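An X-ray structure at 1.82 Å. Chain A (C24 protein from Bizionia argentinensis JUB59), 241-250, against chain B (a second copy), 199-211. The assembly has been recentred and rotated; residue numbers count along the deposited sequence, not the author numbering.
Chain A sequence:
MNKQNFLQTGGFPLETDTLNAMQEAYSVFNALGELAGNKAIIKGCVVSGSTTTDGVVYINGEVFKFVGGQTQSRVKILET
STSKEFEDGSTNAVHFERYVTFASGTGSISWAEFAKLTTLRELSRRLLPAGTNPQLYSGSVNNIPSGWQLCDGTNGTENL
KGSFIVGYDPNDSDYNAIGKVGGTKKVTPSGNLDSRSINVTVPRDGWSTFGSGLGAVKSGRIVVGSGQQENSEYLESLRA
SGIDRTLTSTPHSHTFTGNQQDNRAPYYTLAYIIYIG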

# COMPACT_ATOMS: atom_id res chain seq x y z
N SER A 241 38.28 51.60 -39.50
CA SER A 241 37.75 51.35 -38.16
C SER A 241 38.94 50.85 -37.30
O SER A 241 39.88 50.26 -37.83
N GLY A 242 38.89 51.10 -36.00
CA GLY A 242 39.97 50.75 -35.08
C GLY A 242 39.84 49.48 -34.28
O GLY A 242 40.86 48.84 -33.98
N ILE A 243 38.60 49.09 -33.91
CA ILE A 243 38.41 47.93 -33.03
C ILE A 243 37.28 46.99 -33.45
O ILE A 243 36.36 47.40 -34.17
N ASP A 244 37.33 45.76 -32.91
CA ASP A 244 36.23 44.80 -32.98
C ASP A 244 35.27 45.22 -31.85
O ASP A 244 35.66 45.96 -30.96
N ARG A 245 34.02 44.74 -31.89
CA ARG A 245 33.04 45.13 -30.86
C ARG A 245 32.45 43.93 -30.11
O ARG A 245 31.73 43.14 -30.72
N THR A 246 32.71 43.82 -28.80
CA THR A 246 32.15 42.73 -27.97
C THR A 246 30.84 43.23 -27.35
O THR A 246 30.83 44.24 -26.64
N LEU A 247 29.74 42.55 -27.67
CA LEU A 247 28.42 42.99 -27.25
C LEU A 247 27.73 41.98 -26.36
O LEU A 247 27.99 40.80 -26.49
N THR A 248 26.82 42.45 -25.48
CA THR A 248 26.03 41.57 -24.62
C THR A 248 24.59 41.60 -25.08
O THR A 248 24.02 42.67 -25.30
N SER A 249 24.01 40.42 -25.22
CA SER A 249 22.63 40.27 -25.64
C SER A 249 21.67 40.60 -24.51
O SER A 249 22.07 40.77 -23.35
N THR A 250 20.40 40.68 -24.87
CA THR A 250 19.27 40.81 -23.95
C THR A 250 19.13 39.41 -23.29
O THR A 250 19.45 38.41 -23.95
N ASN B 199 18.23 39.12 -28.54
CA ASN B 199 18.47 40.32 -29.33
C ASN B 199 19.84 40.86 -28.95
O ASN B 199 20.23 40.79 -27.78
N VAL B 200 20.56 41.41 -29.93
CA VAL B 200 21.83 42.08 -29.70
C VAL B 200 21.82 43.35 -30.55
O VAL B 200 21.29 43.33 -31.65
N THR B 201 22.34 44.46 -30.00
CA THR B 201 22.38 45.74 -30.70
C THR B 201 23.77 46.02 -31.18
O THR B 201 24.67 46.20 -30.37
N VAL B 202 23.95 46.09 -32.50
CA VAL B 202 25.26 46.40 -33.08
C VAL B 202 25.28 47.91 -33.25
O VAL B 202 24.44 48.46 -33.96
N PRO B 203 26.19 48.62 -32.57
CA PRO B 203 26.20 50.08 -32.71
C PRO B 203 26.83 50.56 -34.01
O PRO B 203 27.78 49.93 -34.49
N ARG B 204 26.31 51.67 -34.56
CA ARG B 204 26.88 52.32 -35.74
C ARG B 204 28.10 53.16 -35.29
O ARG B 204 28.97 53.45 -36.10
N ASP B 205 28.14 53.56 -33.99
CA ASP B 205 29.20 54.38 -33.38
C ASP B 205 30.13 53.59 -32.47
O ASP B 205 29.79 52.48 -32.05
N GLY B 206 31.30 54.17 -32.18
CA GLY B 206 32.27 53.61 -31.25
C GLY B 206 33.27 52.63 -31.80
O GLY B 206 33.90 51.90 -31.03
N TRP B 207 33.46 52.62 -33.13
CA TRP B 207 34.37 51.68 -33.78
C TRP B 207 35.83 52.14 -33.72
O TRP B 207 36.73 51.41 -34.21
N SER B 208 36.06 53.35 -33.17
CA SER B 208 37.40 53.97 -33.08
C SER B 208 37.98 54.16 -34.49
O SER B 208 37.25 54.04 -35.49
N THR B 209 39.26 54.52 -34.59
CA THR B 209 39.90 54.72 -35.89
C THR B 209 41.29 54.11 -35.86
O THR B 209 41.87 53.91 -34.79
N PHE B 210 41.84 53.84 -37.05
CA PHE B 210 43.19 53.32 -37.19
C PHE B 210 43.81 54.06 -38.37
O PHE B 210 43.12 54.28 -39.38
N GLY B 211 45.10 54.40 -38.28
CA GLY B 211 45.83 55.02 -39.39
C GLY B 211 45.40 56.43 -39.75
O GLY B 211 44.85 57.15 -38.92

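The two stretches run roughly antiparallel, and the contact opens with backbone rather than side chains. Ser241(A), chi1 p, points its CB away overall, though Ser241(A) CB still touches Trp207(B) CB at 4.2 Å, and its OG is satisfied elsewhere in the structure. At Gly242(A) the chains come so close that a CB would clash with Thr209(B) O and Ser208(B) OG; here Gly242(A) N donates to Trp207(B) O at 2.8 Å. Ile243(A) N donates to that same Trp207(B) O at 3.0 Å, so one carbonyl anchors two successive amides. The CA-to-CB bond of Ile243(A) (p, t) points sideways, and its CD1 comes 3.5 Å from Gly206(B) O. Asp244(A) turns away.

Arg245(A) is the centrepiece. It points toward chain B and curls through m, m, m, which sets CG over the indole and brings the guanidinium edge-on to the indole face: Arg245(A) CG sits 3.4 Å from the centroid of the six-membered ring of Trp207(B), a CH-pi contact, while Arg245(A) CZ lies 4.6 Å from the five-membered centroid, a cation-pi contact over the face. The guanidinium is sandwiched between Pro203(B) CG and Gly206(B) O on opposite faces. Arg245(A) NH1 donates to Asp205(B) O at 2.7 Å, and NH2 adds a weak bond to that oxygen. A CB on Gly206(B) would clash with Arg245(A) NH2. Trp207(B), chi1 m, is steadied within its own chain by NE1 donating to Pro203(B) O at 2.8 Å.

Thr246(A) is out of reach; Leu247(A) (m, t) points toward chain B again. Leu247(A) CB meets Val200(B) CG2 at 3.6 Å, its CD1 meets Val202(B) CG2 at 3.9 Å, and its CD2 meets Pro203(B) CD at 3.8 Å. Thr248(A) points away, but a water bridges its O to Thr201(B) N.

Thr250(A), chi1 p, closes the contact reciprocally: its N donates to Asn199(B) O at 2.9 Å, and its OG1 accepts from Asn199(B) N at 3.0 Å.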

# COMPACT_ATOMS: atom_id res chain seq x y z
CB SER A 241 36.68 50.27 -38.22
OG SER A 241 37.17 49.17 -38.98
CB ILE A 243 38.15 48.42 -31.55
CG1 ILE A 243 36.84 49.28 -31.45
CG2 ILE A 243 39.37 49.17 -30.93
CD1 ILE A 243 36.25 49.47 -30.03
CB ASP A 244 36.70 43.37 -32.72
CG ASP A 244 37.64 42.84 -33.79
OD1 ASP A 244 37.47 43.23 -34.97
OD2 ASP A 244 38.53 42.05 -33.44
CB ARG A 245 31.89 45.96 -31.46
CG ARG A 245 32.34 47.14 -32.32
CD ARG A 245 33.16 48.18 -31.57
NE ARG A 245 32.40 48.87 -30.53
CZ ARG A 245 31.48 49.80 -30.76
NH1 ARG A 245 31.18 50.16 -32.01
NH2 ARG A 245 30.86 50.39 -29.75
CB THR A 246 33.15 42.17 -26.97
OG1 THR A 246 34.25 41.63 -27.70
CG2 THR A 246 32.54 41.02 -26.12
CB LEU A 247 27.56 43.19 -28.52
CG LEU A 247 28.16 44.08 -29.65
CD1 LEU A 247 27.28 44.04 -30.88
CD2 LEU A 247 28.37 45.51 -29.18
CB THR A 248 26.15 41.94 -23.13
OG1 THR A 248 27.54 41.93 -22.79
CG2 THR A 248 25.34 40.95 -22.20
CB SER A 249 22.38 38.83 -26.09
OG SER A 249 22.19 37.94 -25.00
CB THR A 250 18.01 41.11 -24.75
OG1 THR A 250 17.81 40.07 -25.71
CG2 THR A 250 18.04 42.49 -25.41
CB ASN B 199 17.43 41.40 -29.09
CG ASN B 199 16.16 41.30 -29.90
OD1 ASN B 199 15.97 40.43 -30.76
ND2 ASN B 199 15.31 42.30 -29.73
CB VAL B 200 23.05 41.14 -29.94
CG1 VAL B 200 23.21 40.76 -31.43
CG2 VAL B 200 24.34 41.75 -29.40
CB THR B 201 21.81 46.87 -29.84
OG1 THR B 201 20.49 46.51 -29.47
CG2 THR B 201 21.75 48.20 -30.60
CB VAL B 202 25.55 45.65 -34.41
CG1 VAL B 202 26.98 45.91 -34.86
CG2 VAL B 202 25.32 44.14 -34.26
CB PRO B 203 27.01 50.55 -31.49
CG PRO B 203 27.95 49.43 -31.24
CD PRO B 203 27.26 48.15 -31.65
CB ARG B 204 25.84 53.19 -36.48
CG ARG B 204 25.20 54.32 -35.66
CD ARG B 204 24.35 55.26 -36.50
NE ARG B 204 23.62 56.18 -35.62
CZ ARG B 204 23.27 57.43 -35.92
NH1 ARG B 204 23.58 57.95 -37.10
NH2 ARG B 204 22.61 58.16 -35.03
CB ASP B 205 28.57 55.56 -32.58
CG ASP B 205 27.80 56.56 -33.43
OD1 ASP B 205 27.93 56.52 -34.67
OD2 ASP B 205 27.03 57.35 -32.87
CB TRP B 207 33.94 51.46 -35.23
CG TRP B 207 32.66 50.68 -35.33
CD1 TRP B 207 31.39 51.16 -35.21
CD2 TRP B 207 32.55 49.26 -35.47
NE1 TRP B 207 30.49 50.13 -35.30
CE2 TRP B 207 31.17 48.95 -35.46
CE3 TRP B 207 33.49 48.22 -35.64
CZ2 TRP B 207 30.70 47.65 -35.65
CZ3 TRP B 207 33.02 46.92 -35.80
CH2 TRP B 207 31.65 46.64 -35.80
CB SER B 208 38.33 53.16 -32.17
OG SER B 208 39.58 53.81 -31.96
CB THR B 209 39.99 56.23 -36.27
OG1 THR B 209 40.83 56.88 -35.33
CG2 THR B 209 38.61 56.94 -36.37
CB PHE B 210 43.21 51.80 -37.47
CG PHE B 210 44.58 51.31 -37.89
CD1 PHE B 210 45.62 51.24 -36.97
CD2 PHE B 210 44.86 51.03 -39.23
CE1 PHE B 210 46.91 50.85 -37.38
CE2 PHE B 210 46.14 50.64 -39.63
CZ PHE B 210 47.15 50.55 -38.70
O HOH W 1 23.12 44.35 -27.19